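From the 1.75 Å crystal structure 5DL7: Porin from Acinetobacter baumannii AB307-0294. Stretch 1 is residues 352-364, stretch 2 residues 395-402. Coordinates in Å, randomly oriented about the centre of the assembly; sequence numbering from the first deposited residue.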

# COMPACT_ATOMS: atom_id res chain seq x y z
N ASP A 352 -24.30 0.00 1.47
CA ASP A 352 -24.65 -0.96 2.51
C ASP A 352 -23.62 -0.95 3.64
O ASP A 352 -23.64 -1.95 4.41
CB ASP A 352 -24.93 -2.39 1.99
CG ASP A 352 -26.04 -2.51 0.92
OD1 ASP A 352 -26.95 -1.61 0.93
OD2 ASP A 352 -26.02 -3.50 0.02
N ILE A 353 -22.96 0.14 3.87
CA ILE A 353 -21.94 0.29 4.98
C ILE A 353 -22.66 0.30 6.32
O ILE A 353 -23.55 1.13 6.57
CB ILE A 353 -21.14 1.47 4.80
CG1 ILE A 353 -20.30 1.43 3.50
CG2 ILE A 353 -20.25 1.76 6.04
CD1 ILE A 353 -19.78 2.79 3.18
N ASP A 354 -22.22 -0.69 7.14
CA ASP A 354 -22.75 -0.83 8.50
C ASP A 354 -21.68 -0.40 9.49
O ASP A 354 -20.68 -1.07 9.65
CB ASP A 354 -23.21 -2.28 8.75
CG ASP A 354 -23.92 -2.49 10.09
OD1 ASP A 354 -23.85 -1.64 10.98
OD2 ASP A 354 -24.37 -3.68 10.26
N LEU A 355 -21.94 0.69 10.21
CA LEU A 355 -21.04 1.28 11.18
C LEU A 355 -21.42 0.85 12.63
O LEU A 355 -21.03 1.55 13.61
CB LEU A 355 -20.86 2.76 11.03
CG LEU A 355 -20.29 3.13 9.66
CD1 LEU A 355 -20.26 4.63 9.57
CD2 LEU A 355 -18.93 2.54 9.41
N LEU A 356 -22.28 -0.13 12.70
CA LEU A 356 -22.53 -0.97 13.94
C LEU A 356 -23.40 -0.28 14.97
O LEU A 356 -24.20 -0.95 15.67
CB LEU A 356 -21.25 -1.45 14.68
CG LEU A 356 -20.21 -2.20 13.85
CD1 LEU A 356 -18.95 -2.47 14.74
CD2 LEU A 356 -20.91 -3.33 13.11
N GLN A 357 -23.21 1.01 15.26
CA GLN A 357 -23.82 1.78 16.30
C GLN A 357 -25.07 2.57 15.87
O GLN A 357 -25.54 3.42 16.64
CB GLN A 357 -22.65 2.70 16.98
CG GLN A 357 -22.88 2.95 18.40
CD GLN A 357 -21.66 3.42 19.20
OE1 GLN A 357 -20.66 2.62 19.09
NE2 GLN A 357 -21.60 4.61 19.95
N TYR A 358 -25.62 2.23 14.66
CA TYR A 358 -26.62 3.04 13.97
C TYR A 358 -27.86 2.24 13.66
O TYR A 358 -28.72 2.70 12.82
CB TYR A 358 -26.05 3.77 12.72
CG TYR A 358 -25.00 4.76 13.09
CD1 TYR A 358 -23.69 4.26 13.24
CD2 TYR A 358 -25.26 6.07 13.39
CE1 TYR A 358 -22.72 5.15 13.67
CE2 TYR A 358 -24.29 6.99 13.72
CZ TYR A 358 -22.99 6.49 13.93
OH TYR A 358 -22.05 7.41 14.38
N GLY A 359 -28.07 1.16 14.35
CA GLY A 359 -29.27 0.34 14.07
C GLY A 359 -29.30 -0.15 12.61
O GLY A 359 -28.31 -0.65 12.01
N ASP A 360 -30.47 0.11 11.95
CA ASP A 360 -30.62 -0.35 10.55
C ASP A 360 -30.16 0.70 9.58
O ASP A 360 -30.17 0.45 8.35
CB ASP A 360 -32.13 -0.61 10.16
CG ASP A 360 -32.70 -1.73 10.98
OD1 ASP A 360 -32.00 -2.76 11.16
OD2 ASP A 360 -33.87 -1.60 11.33
N GLN A 361 -29.67 1.86 10.07
CA GLN A 361 -29.10 2.85 9.15
C GLN A 361 -27.86 2.30 8.42
O GLN A 361 -26.97 1.74 9.09
CB GLN A 361 -28.85 4.16 9.88
CG GLN A 361 -28.28 5.24 9.03
CD GLN A 361 -28.20 6.58 9.79
OE1 GLN A 361 -28.04 6.66 11.02
NE2 GLN A 361 -28.21 7.59 9.03
N ARG A 362 -27.79 2.61 7.12
CA ARG A 362 -26.61 2.27 6.34
C ARG A 362 -26.02 3.45 5.65
O ARG A 362 -26.71 4.46 5.35
CB ARG A 362 -26.85 1.11 5.40
CG ARG A 362 -27.33 -0.18 6.07
CD ARG A 362 -26.17 -0.92 6.82
NE ARG A 362 -26.71 -2.10 7.43
CZ ARG A 362 -27.14 -2.21 8.66
NH1 ARG A 362 -27.20 -1.17 9.46
NH2 ARG A 362 -27.65 -3.34 9.10
N PHE A 363 -24.74 3.41 5.34
CA PHE A 363 -23.99 4.49 4.79
C PHE A 363 -23.46 4.13 3.36
O PHE A 363 -23.56 3.00 2.89
CB PHE A 363 -22.86 4.92 5.77
CG PHE A 363 -23.36 5.32 7.13
CD1 PHE A 363 -23.85 6.59 7.29
CD2 PHE A 363 -23.60 4.36 8.12
CE1 PHE A 363 -24.40 7.10 8.44
CE2 PHE A 363 -24.13 4.83 9.35
CZ PHE A 363 -24.53 6.14 9.47
N LYS A 364 -22.94 5.19 2.73
CA LYS A 364 -22.48 5.09 1.36
C LYS A 364 -21.32 6.01 1.16
O LYS A 364 -21.12 7.07 1.86
CB LYS A 364 -23.66 5.25 0.33
CG LYS A 364 -24.27 6.56 0.34
CD LYS A 364 -25.56 6.56 -0.47
CE LYS A 364 -26.06 8.01 -0.27
NZ LYS A 364 -27.27 8.22 -0.99
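Stretch 2, residues 395-402: NDMPTNMT

Stretch 2 lies on stretch 1 as an irregular segment, pinned at its start by two hydrogen bonds to Lys364 and packed through the apolar side chains of Met397, Pro398 and Met401, with 476 Å² buried in all. Stretch 1 is a hairpin: Ile353 N to Phe363 O (3.1 Å) and Phe363 N to Ile353 O (2.9 Å) pair its two arms, and a type II' turn from Tyr358 to Gln361 closes with Gln361 N to Tyr358 O at 3.0 Å. Stretch 2 has no regular helix or strand, so no crossing angle is assigned. Its direction follows from the contacts: Asn395 and Asp396 meet Lys364, Met397 meets Phe363, and Pro398 and Met401 reach Leu355 and Tyr358, so the chain runs from the strand end of the hairpin toward its loop.

The polar anchor is reciprocal. Lys364 N donates to Asp396 OD1 (2.9 Å, 158°) and Asp396 N donates to Lys364 O (3.2 Å, 152°); one bond uses the Asp396 carboxylate, the other its backbone N. A water donates to both Arg362 O (2.8 Å) and Asp396 OD2 (2.6 Å), linking the same carboxylate to the backbone of Arg362, two residues before Lys364.

Beyond it, Phe363 points its CA-to-CB bond toward stretch 2. Its ring edge meets Asp396 O, 3.4 Å from Phe363 CD1, while Pro398 CD lies 4.3 Å from the ring centroid and 28° off the normal, an off-centre CH-pi contact. Leu355 CD1 is 4.0 Å from each of Met397 SD, Pro398 CD and Met401 CE, and Ile353 CD1 is 3.9 Å from Met397 CE. The type I turn from Pro398 to Met401, with Met401 N hydrogen-bonded to Pro398 O at 3.2 Å, brings both its end residues to Tyr358, whose OH lies 3.3 Å from Pro398 CG and 3.7 Å from Met401 CE.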

# COMPACT_ATOMS: atom_id res chain seq x y z
N ASN A 395 -18.84 11.05 1.22
CA ASN A 395 -19.57 10.03 1.97
C ASN A 395 -20.65 10.67 2.80
O ASN A 395 -20.66 11.95 2.89
CB ASN A 395 -18.64 9.11 2.85
CG ASN A 395 -18.07 9.78 4.07
OD1 ASN A 395 -18.75 10.59 4.74
ND2 ASN A 395 -16.83 9.49 4.35
N ASP A 396 -21.58 9.89 3.36
CA ASP A 396 -22.61 10.43 4.21
C ASP A 396 -22.38 9.91 5.67
O ASP A 396 -23.32 9.82 6.48
CB ASP A 396 -24.00 10.10 3.68
CG ASP A 396 -24.36 8.59 3.70
OD1 ASP A 396 -23.43 7.75 3.96
OD2 ASP A 396 -25.51 8.22 3.34
N MET A 397 -21.17 9.60 6.00
CA MET A 397 -20.82 9.03 7.30
C MET A 397 -20.74 10.13 8.35
O MET A 397 -20.48 11.30 8.04
CB MET A 397 -19.47 8.23 7.27
CG MET A 397 -19.60 7.09 6.39
SD MET A 397 -17.96 6.09 6.58
CE MET A 397 -17.76 5.62 4.96
N PRO A 398 -20.85 9.80 9.62
CA PRO A 398 -20.78 10.74 10.66
C PRO A 398 -19.38 11.34 10.86
O PRO A 398 -18.36 10.83 10.39
CB PRO A 398 -21.20 9.98 11.91
CG PRO A 398 -21.80 8.72 11.35
CD PRO A 398 -21.25 8.49 10.05
N THR A 399 -19.39 12.49 11.46
CA THR A 399 -18.14 13.25 11.59
C THR A 399 -17.06 12.68 12.49
O THR A 399 -15.91 13.13 12.45
CB THR A 399 -18.44 14.77 12.00
OG1 THR A 399 -18.99 14.72 13.26
CG2 THR A 399 -19.35 15.32 10.99
N ASN A 400 -17.35 11.64 13.31
CA ASN A 400 -16.38 11.05 14.19
C ASN A 400 -15.68 9.88 13.45
O ASN A 400 -14.90 9.12 14.11
CB ASN A 400 -17.02 10.61 15.44
CG ASN A 400 -18.12 9.50 15.24
OD1 ASN A 400 -18.85 9.56 14.29
ND2 ASN A 400 -18.25 8.58 16.19
N MET A 401 -15.94 9.66 12.19
CA MET A 401 -15.35 8.53 11.43
C MET A 401 -13.97 8.92 10.90
O MET A 401 -13.53 10.08 11.06
CB MET A 401 -16.25 8.11 10.32
CG MET A 401 -17.58 7.51 10.89
SD MET A 401 -17.33 6.07 11.90
CE MET A 401 -18.84 6.20 12.93
N THR A 402 -13.28 8.00 10.24
CA THR A 402 -11.89 8.23 9.83
C THR A 402 -11.82 8.95 8.55
O THR A 402 -10.89 9.74 8.34
CB THR A 402 -11.25 6.83 9.69
OG1 THR A 402 -11.26 6.17 10.96
CG2 THR A 402 -9.78 6.96 9.23
O HOH W 1 -20.37 5.96 16.38
O HOH W 2 -26.55 5.82 2.96